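Local atomic coordinates of hydrogenase expression/formation protein HypE (Desulfovibrio vulgaris subsp. vulgaris, PDB entry 2Z1U), a protein that binds ATP and magnesium and, as a HypE-family hydrogenase maturation protein, probably uses the nucleotide in the expression and formation of active hydrogenase. Residues Thr59-Gly67 and His177-Arg185; Gln186-Val194 and Arg251-Leu261. All coordinates share one frame; numbering follows the deposited sequence.

Contact 1: residues Thr59-Gly67 and His177-Arg185; sequences TVDPIFFPG and HGLTILSQR
H177 turns the edge of its imidazole toward the face of F65, an offset edge-to-face pair whose planes stand at 86° with centroids 5.5 Å apart. In this PurM-like fold of the AIR synthase superfamily, the pair joins the loop and short strand of 59-67 in the N-terminal half to helix 176-184 of the C-terminal half. Both imidazole nitrogens have partners beyond these segments, ND1 bonding to S196 OG and NE2 to I342 O, which fixes the ring's rotation. With chi1 at 38°, CG of F65 sits between the backbone N and the carbonyl carbon; I181 CG2 lies over the centre of one face, 4.3 Å from F65 CG, and also touches V60 CG2. P66 and Q184 approach from opposite directions, the proline CD lying 3.5 Å from Q184 NE2. P62, after a cis peptide bond, sets its CG against Q184 CB. The side chain of H177 lies about 8 Å from those of the ATP-binding residues T222 and R223. R185, bent at chi2 and chi3, crosses the D61 side chain at about a right angle and donates from NH1 to D61 O at 2.8 Å, the oxygen lying near the guanidinium plane and the N-H...O angle being 159°.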
loop_
_atom_site.group_PDB
_atom_site.type_symbol
_atom_site.label_atom_id
_atom_site.label_comp_id
_atom_site.label_asym_id
_atom_site.label_seq_id
_atom_site.Cartn_x
_atom_site.Cartn_y
_atom_site.Cartn_z
ATOM N N THR A 59 6.933 -2.246 9.996
ATOM C CA THR A 59 8.365 -2.559 9.987
ATOM C C THR A 59 8.800 -3.044 11.376
ATOM O O THR A 59 9.984 -3.016 11.707
ATOM C CB THR A 59 9.224 -1.315 9.593
ATOM O OG1 THR A 59 8.913 -0.237 10.474
ATOM C CG2 THR A 59 8.945 -0.862 8.156
ATOM N N VAL A 60 7.841 -3.502 12.174
ATOM C CA VAL A 60 8.095 -3.821 13.592
ATOM C C VAL A 60 9.191 -4.885 13.754
ATOM O O VAL A 60 9.266 -5.871 13.000
ATOM C CB VAL A 60 6.791 -4.223 14.341
ATOM C CG1 VAL A 60 6.264 -5.553 13.833
ATOM C CG2 VAL A 60 6.985 -4.258 15.878
ATOM N N ASP A 61 10.061 -4.639 14.720
ATOM C CA ASP A 61 11.114 -5.562 15.079
ATOM C C ASP A 61 11.088 -5.681 16.590
ATOM O O ASP A 61 11.288 -4.674 17.277
ATOM C CB ASP A 61 12.462 -5.032 14.587
ATOM C CG ASP A 61 13.622 -5.938 14.958
ATOM O OD1 ASP A 61 14.675 -5.392 15.348
ATOM O OD2 ASP A 61 13.482 -7.180 14.879
ATOM N N PRO A 62 10.846 -6.901 17.130
ATOM C CA PRO A 62 10.665 -8.190 16.453
ATOM C C PRO A 62 9.285 -8.366 15.806
ATOM O O PRO A 62 8.373 -7.574 16.057
ATOM C CB PRO A 62 10.845 -9.203 17.589
ATOM C CG PRO A 62 10.362 -8.485 18.796
ATOM C CD PRO A 62 10.748 -7.041 18.599
ATOM N N ILE A 63 9.153 -9.410 14.994
ATOM C CA ILE A 63 7.931 -9.673 14.238
ATOM C C ILE A 63 6.835 -10.156 15.168
ATOM O O ILE A 63 5.667 -9.810 14.976
ATOM C CB ILE A 63 8.172 -10.736 13.124
ATOM C CG1 ILE A 63 9.153 -10.207 12.079
ATOM C CG2 ILE A 63 6.863 -11.184 12.485
ATOM C CD1 ILE A 63 9.375 -11.175 10.908
ATOM N N PHE A 64 7.230 -10.959 16.159
ATOM C CA PHE A 64 6.322 -11.502 17.175
ATOM C C PHE A 64 6.664 -10.932 18.554
ATOM O O PHE A 64 7.841 -10.822 18.918
ATOM C CB PHE A 64 6.367 -13.047 17.194
ATOM C CG PHE A 64 5.973 -13.691 15.868
ATOM C CD1 PHE A 64 4.633 -13.823 15.507
ATOM C CD2 PHE A 64 6.947 -14.155 14.986
ATOM C CE1 PHE A 64 4.260 -14.383 14.274
ATOM C CE2 PHE A 64 6.589 -14.727 13.753
ATOM C CZ PHE A 64 5.240 -14.838 13.398
ATOM N N PHE A 65 5.627 -10.570 19.310
ATOM C CA PHE A 65 5.764 -9.973 20.655
ATOM C C PHE A 65 4.506 -10.303 21.467
ATOM O O PHE A 65 3.501 -10.688 20.884
ATOM C CB PHE A 65 5.979 -8.447 20.559
ATOM C CG PHE A 65 5.171 -7.778 19.469
ATOM C CD1 PHE A 65 3.894 -7.284 19.732
ATOM C CD2 PHE A 65 5.685 -7.647 18.175
ATOM C CE1 PHE A 65 3.144 -6.665 18.723
ATOM C CE2 PHE A 65 4.938 -7.042 17.162
ATOM C CZ PHE A 65 3.663 -6.550 17.440
ATOM N N PRO A 66 4.567 -10.216 22.816
ATOM C CA PRO A 66 3.339 -10.389 23.594
ATOM C C PRO A 66 2.207 -9.484 23.100
ATOM O O PRO A 66 2.398 -8.271 22.972
ATOM C CB PRO A 66 3.775 -9.991 25.006
ATOM C CG PRO A 66 5.204 -10.404 25.054
ATOM C CD PRO A 66 5.737 -10.036 23.695
ATOM N N GLY A 67 1.057 -10.082 22.795
ATOM C CA GLY A 67 -0.143 -9.329 22.430
ATOM C C GLY A 67 -0.320 -9.030 20.952
ATOM O O GLY A 67 -1.341 -8.463 20.554
ATOM N N HIS A 177 2.324 -0.746 24.058
ATOM C CA HIS A 177 2.937 -1.289 22.855
ATOM C C HIS A 177 4.435 -0.968 22.759
ATOM O O HIS A 177 5.258 -1.874 22.576
ATOM C CB HIS A 177 2.257 -0.774 21.591
ATOM C CG HIS A 177 2.873 -1.310 20.337
ATOM N ND1 HIS A 177 2.571 -2.558 19.840
ATOM C CD2 HIS A 177 3.790 -0.783 19.496
ATOM C CE1 HIS A 177 3.264 -2.773 18.734
ATOM N NE2 HIS A 177 4.017 -1.713 18.506
ATOM N N GLY A 178 4.767 0.318 22.847
ATOM C CA GLY A 178 6.157 0.767 22.751
ATOM C C GLY A 178 7.067 0.076 23.753
ATOM O O GLY A 178 8.156 -0.368 23.396
ATOM N N LEU A 179 6.627 -0.014 25.006
ATOM C CA LEU A 179 7.400 -0.685 26.042
ATOM C C LEU A 179 7.626 -2.155 25.709
ATOM O O LEU A 179 8.739 -2.648 25.832
ATOM C CB LEU A 179 6.722 -0.566 27.413
ATOM C CG LEU A 179 7.561 -0.489 28.689
ATOM C CD1 LEU A 179 6.814 -1.099 29.867
ATOM C CD2 LEU A 179 8.961 -1.091 28.576
ATOM N N THR A 180 6.581 -2.857 25.280
ATOM C CA THR A 180 6.738 -4.295 25.040
ATOM C C THR A 180 7.675 -4.650 23.909
ATOM O O THR A 180 8.442 -5.594 24.056
ATOM C CB THR A 180 5.413 -5.144 25.081
ATOM O OG1 THR A 180 5.327 -6.021 23.947
ATOM C CG2 THR A 180 4.212 -4.279 25.167
ATOM N N ILE A 181 7.657 -3.896 22.806
ATOM C CA ILE A 181 8.590 -4.212 21.723
ATOM C C ILE A 181 10.043 -3.865 22.128
ATOM O O ILE A 181 10.955 -4.646 21.862
ATOM C CB ILE A 181 8.180 -3.653 20.303
ATOM C CG1 ILE A 181 8.749 -2.272 20.057
ATOM C CG2 ILE A 181 6.682 -3.760 19.995
ATOM C CD1 ILE A 181 9.915 -2.360 19.135
ATOM N N LEU A 182 10.236 -2.727 22.806
ATOM C CA LEU A 182 11.554 -2.277 23.261
ATOM C C LEU A 182 12.159 -3.189 24.326
ATOM O O LEU A 182 13.374 -3.396 24.346
ATOM C CB LEU A 182 11.492 -0.832 23.775
ATOM C CG LEU A 182 11.938 0.353 22.891
ATOM C CD1 LEU A 182 12.156 0.023 21.418
ATOM C CD2 LEU A 182 11.001 1.564 23.049
ATOM N N SER A 183 11.312 -3.727 25.203
ATOM C CA SER A 183 11.754 -4.704 26.191
ATOM C C SER A 183 11.956 -6.105 25.592
ATOM O O SER A 183 12.897 -6.800 25.973
ATOM C CB SER A 183 10.830 -4.730 27.415
ATOM O OG SER A 183 9.528 -5.151 27.077
ATOM N N GLN A 184 11.095 -6.509 24.653
ATOM C CA GLN A 184 11.309 -7.752 23.891
ATOM C C GLN A 184 12.668 -7.746 23.205
ATOM O O GLN A 184 13.420 -8.725 23.277
ATOM C CB GLN A 184 10.227 -7.960 22.824
ATOM C CG GLN A 184 8.996 -8.698 23.302
ATOM C CD GLN A 184 9.275 -10.151 23.667
ATOM O OE1 GLN A 184 9.761 -10.932 22.847
ATOM N NE2 GLN A 184 8.956 -10.517 24.900
ATOM N N ARG A 185 12.975 -6.619 22.562
ATOM C CA ARG A 185 14.180 -6.463 21.751
ATOM C C ARG A 185 15.463 -6.537 22.582
ATOM O O ARG A 185 16.552 -6.712 22.030
ATOM C CB ARG A 185 14.110 -5.149 20.967
ATOM C CG ARG A 185 14.782 -5.193 19.609
ATOM C CD ARG A 185 14.041 -4.320 18.619
ATOM N NE ARG A 185 14.292 -2.898 18.817
ATOM C CZ ARG A 185 13.578 -1.920 18.265
ATOM N NH1 ARG A 185 12.540 -2.193 17.483
ATOM N NH2 ARG A 185 13.905 -0.658 18.508
#

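Contact 2: residues Gln186-Val194 and Arg251-Leu261; sequences QGLNFAADV and RESVRNGCSFL
R251, at the N-cap position of helix 252-260, extends its side chain from the N-terminal end of the helix toward D193, and the contact can be followed from there to L261. It joins the helix to the loop that follows helix 176-184 in the C-terminal half of this PurM-like protein. R251 NE lies 3.7 Å from D193 OD1, a long salt bridge with the carboxylate and guanidinium planes 77° apart, so the groups do not meet as a flat pair; the guanidinium also has weak, long ion pairs with D176 and E297. S253 holds the same aspartate more directly. Its OG, placed by chi1 between backbone N and carbonyl carbon, donates to D193 OD2 at 3.1 Å, meeting that oxygen from above the carboxylate plane. A water accepts from S253 N at 3.0 Å; its link to D193 OD2 is implausibly short and remains doubtful. The CB of S253 rests on A191 CB, and V254 CG2 meets V194 CG2 at 4.3 Å. One turn on, G257 lays its CA over the centre of the F190 ring, a CH-pi contact 3.7 Å from the centroid and 13° off the normal. F260 then brings CD2 to the edge of that ring, 3.3 Å from F190 CZ, with the planes at 76°. L261 finishes the row: CD1 packs 3.9 Å from F190 CE1, while CD2 touches Q186 OE1. The chemistry thus divides by position, polar at the helix N-terminus, where the D193 carboxylate would probably be stabilised by R251 and the helix dipole, and largely apolar toward its C-terminal end, round F190.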
loop_
_atom_site.group_PDB
_atom_site.type_symbol
_atom_site.label_atom_id
_atom_site.label_comp_id
_atom_site.label_asym_id
_atom_site.label_seq_id
_atom_site.Cartn_x
_atom_site.Cartn_y
_atom_site.Cartn_z
ATOM N N GLN A 186 15.323 -6.416 23.903
ATOM C CA GLN A 186 16.443 -6.531 24.838
ATOM C C GLN A 186 16.314 -7.767 25.732
ATOM O O GLN A 186 17.019 -7.889 26.739
ATOM C CB GLN A 186 16.545 -5.276 25.710
ATOM C CG GLN A 186 16.734 -3.983 24.934
ATOM C CD GLN A 186 16.908 -2.778 25.838
ATOM O OE1 GLN A 186 16.459 -2.776 26.989
ATOM N NE2 GLN A 186 17.564 -1.741 25.320
ATOM N N GLY A 187 15.402 -8.664 25.366
ATOM C CA GLY A 187 15.170 -9.910 26.097
ATOM C C GLY A 187 14.615 -9.755 27.504
ATOM O O GLY A 187 14.861 -10.602 28.363
ATOM N N LEU A 188 13.860 -8.683 27.737
ATOM C CA LEU A 188 13.303 -8.390 29.058
ATOM C C LEU A 188 11.782 -8.516 29.118
ATOM O O LEU A 188 11.071 -7.979 28.269
ATOM C CB LEU A 188 13.713 -6.985 29.523
ATOM C CG LEU A 188 15.166 -6.716 29.930
ATOM C CD1 LEU A 188 15.431 -5.217 29.963
ATOM C CD2 LEU A 188 15.526 -7.363 31.278
ATOM N N ASN A 189 11.301 -9.235 30.131
ATOM C CA ASN A 189 9.880 -9.277 30.479
ATOM C C ASN A 189 9.680 -8.636 31.847
ATOM O O ASN A 189 10.098 -9.198 32.862
ATOM C CB ASN A 189 9.360 -10.722 30.493
ATOM C CG ASN A 189 9.138 -11.287 29.096
ATOM O OD1 ASN A 189 8.498 -10.662 28.243
ATOM N ND2 ASN A 189 9.655 -12.492 28.862
ATOM N N PHE A 190 9.059 -7.455 31.863
ATOM C CA PHE A 190 8.848 -6.692 33.104
ATOM C C PHE A 190 7.719 -7.256 33.960
ATOM O O PHE A 190 7.867 -7.412 35.179
ATOM C CB PHE A 190 8.587 -5.207 32.814
ATOM C CG PHE A 190 9.832 -4.409 32.568
ATOM C CD1 PHE A 190 10.292 -4.200 31.270
ATOM C CD2 PHE A 190 10.544 -3.862 33.632
ATOM C CE1 PHE A 190 11.447 -3.465 31.032
ATOM C CE2 PHE A 190 11.701 -3.124 33.405
ATOM C CZ PHE A 190 12.153 -2.925 32.097
ATOM N N ALA A 191 6.592 -7.543 33.310
ATOM C CA ALA A 191 5.433 -8.148 33.958
ATOM C C ALA A 191 4.592 -8.868 32.913
ATOM O O ALA A 191 4.739 -8.623 31.710
ATOM C CB ALA A 191 4.600 -7.083 34.685
ATOM N N ALA A 192 3.719 -9.761 33.369
ATOM C CA ALA A 192 2.736 -10.386 32.488
ATOM C C ALA A 192 1.810 -9.295 31.948
ATOM O O ALA A 192 1.253 -9.407 30.847
ATOM C CB ALA A 192 1.944 -11.435 33.249
ATOM N N ASP A 193 1.710 -8.228 32.741
ATOM C CA ASP A 193 0.842 -7.074 32.527
ATOM C C ASP A 193 1.193 -6.236 31.295
ATOM O O ASP A 193 0.387 -5.415 30.835
ATOM C CB ASP A 193 0.916 -6.186 33.787
ATOM C CG ASP A 193 -0.343 -5.380 34.013
ATOM O OD1 ASP A 193 -1.414 -5.764 33.491
ATOM O OD2 ASP A 193 -0.269 -4.361 34.711
ATOM N N VAL A 194 2.391 -6.449 30.757
ATOM C CA VAL A 194 2.936 -5.583 29.719
ATOM C C VAL A 194 2.952 -6.280 28.368
ATOM O O VAL A 194 3.797 -7.140 28.103
ATOM C CB VAL A 194 4.365 -5.085 30.074
ATOM C CG1 VAL A 194 4.932 -4.204 28.960
ATOM C CG2 VAL A 194 4.363 -4.329 31.412
ATOM N N ARG A 251 -0.234 2.136 33.142
ATOM C CA ARG A 251 -0.199 1.004 34.082
ATOM C C ARG A 251 1.057 1.101 34.930
ATOM O O ARG A 251 2.109 1.477 34.419
ATOM C CB ARG A 251 -0.183 -0.323 33.311
ATOM C CG ARG A 251 -1.456 -0.631 32.570
ATOM C CD ARG A 251 -1.286 -1.828 31.633
ATOM N NE ARG A 251 -2.441 -2.706 31.769
ATOM C CZ ARG A 251 -3.528 -2.662 31.005
ATOM N NH1 ARG A 251 -3.623 -1.802 29.992
ATOM N NH2 ARG A 251 -4.519 -3.511 31.253
ATOM N N GLU A 252 0.940 0.767 36.221
ATOM C CA GLU A 252 2.083 0.785 37.146
ATOM C C GLU A 252 3.298 0.063 36.555
ATOM O O GLU A 252 4.412 0.578 36.588
ATOM C CB GLU A 252 1.688 0.166 38.500
ATOM C CG GLU A 252 2.655 0.434 39.652
ATOM C CD GLU A 252 2.249 -0.297 40.932
ATOM O OE1 GLU A 252 1.176 -0.951 40.938
ATOM O OE2 GLU A 252 2.998 -0.228 41.929
ATOM N N SER A 253 3.052 -1.120 35.998
ATOM C CA SER A 253 4.077 -1.950 35.371
ATOM C C SER A 253 4.710 -1.282 34.147
ATOM O O SER A 253 5.895 -1.478 33.874
ATOM C CB SER A 253 3.462 -3.283 34.964
ATOM O OG SER A 253 2.482 -3.062 33.957
ATOM N N VAL A 254 3.912 -0.504 33.416
ATOM C CA VAL A 254 4.408 0.273 32.269
ATOM C C VAL A 254 5.236 1.481 32.755
ATOM O O VAL A 254 6.333 1.719 32.250
ATOM C CB VAL A 254 3.257 0.708 31.321
ATOM C CG1 VAL A 254 3.741 1.725 30.287
ATOM C CG2 VAL A 254 2.637 -0.522 30.624
ATOM N N ARG A 255 4.717 2.216 33.742
ATOM C CA ARG A 255 5.469 3.312 34.375
ATOM C C ARG A 255 6.832 2.833 34.855
ATOM O O ARG A 255 7.854 3.466 34.568
ATOM C CB ARG A 255 4.706 3.920 35.559
ATOM C CG ARG A 255 3.580 4.852 35.165
ATOM C CD ARG A 255 3.168 5.807 36.285
ATOM N NE ARG A 255 1.979 6.578 35.906
ATOM C CZ ARG A 255 2.008 7.692 35.171
ATOM N NH1 ARG A 255 3.161 8.182 34.725
ATOM N NH2 ARG A 255 0.872 8.315 34.871
ATOM N N ASN A 256 6.831 1.712 35.578
ATOM C CA ASN A 256 8.053 1.124 36.127
ATOM C C ASN A 256 9.022 0.618 35.057
ATOM O O ASN A 256 10.237 0.784 35.185
ATOM C CB ASN A 256 7.719 0.018 37.131
ATOM C CG ASN A 256 7.071 0.557 38.396
ATOM O OD1 ASN A 256 7.288 1.713 38.785
ATOM N ND2 ASN A 256 6.273 -0.286 39.056
ATOM N N GLY A 257 8.483 0.017 34.002
ATOM C CA GLY A 257 9.297 -0.422 32.889
ATOM C C GLY A 257 9.869 0.758 32.126
ATOM O O GLY A 257 11.001 0.698 31.640
ATOM N N CYS A 258 9.090 1.833 32.017
ATOM C CA CYS A 258 9.537 3.015 31.275
ATOM C C CYS A 258 10.654 3.759 32.004
ATOM O O CYS A 258 11.573 4.269 31.368
ATOM C CB CYS A 258 8.382 3.969 30.975
ATOM S SG CYS A 258 7.290 3.409 29.645
ATOM N N SER A 259 10.573 3.820 33.329
ATOM C CA SER A 259 11.582 4.535 34.109
ATOM C C SER A 259 12.894 3.741 34.210
ATOM O O SER A 259 13.983 4.324 34.253
ATOM C CB SER A 259 11.036 4.982 35.476
ATOM O OG SER A 259 10.645 3.899 36.301
ATOM N N PHE A 260 12.778 2.413 34.206
ATOM C CA PHE A 260 13.930 1.507 34.187
ATOM C C PHE A 260 14.701 1.578 32.863
ATOM O O PHE A 260 15.910 1.349 32.835
ATOM C CB PHE A 260 13.462 0.071 34.473
ATOM C CG PHE A 260 14.571 -0.950 34.532
ATOM C CD1 PHE A 260 15.217 -1.227 35.735
ATOM C CD2 PHE A 260 14.947 -1.658 33.391
ATOM C CE1 PHE A 260 16.240 -2.178 35.798
ATOM C CE2 PHE A 260 15.959 -2.611 33.436
ATOM C CZ PHE A 260 16.611 -2.874 34.646
ATOM N N LEU A 261 13.999 1.898 31.775
ATOM C CA LEU A 261 14.603 1.988 30.442
ATOM C C LEU A 261 14.818 3.424 29.946
ATOM O O LEU A 261 15.238 3.631 28.803
ATOM C CB LEU A 261 13.766 1.204 29.415
ATOM C CG LEU A 261 13.705 -0.320 29.543
ATOM C CD1 LEU A 261 12.824 -0.904 28.452
ATOM C CD2 LEU A 261 15.096 -0.944 29.491
HETATM O O HOH W 1 0.565 -2.734 36.428
#

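Contacts 1 and 2 follow one another along the chain through helix 176-184 and the loop after it. Both are partly buried, but contact 1, which joins the two halves of the fold, has no exposed touching residue, whereas contact 2, wholly in the C-terminal half and away from the annotated sites, includes the exposed Q186, D193 and F260. Their centres lie about 14 and 21 Å from the chain centre. They meet where S183 O and L188 N, 2.8 Å apart, belong to the Schellman motif ending the helix, and where L179 packs against V194 and V254. An aromatic ring is central to each, but an arginine grips a backbone carbonyl in 59-67/177-185, whereas 186-194/251-261 sets a carboxylate against a serine hydroxyl, with a long arginine salt bridge.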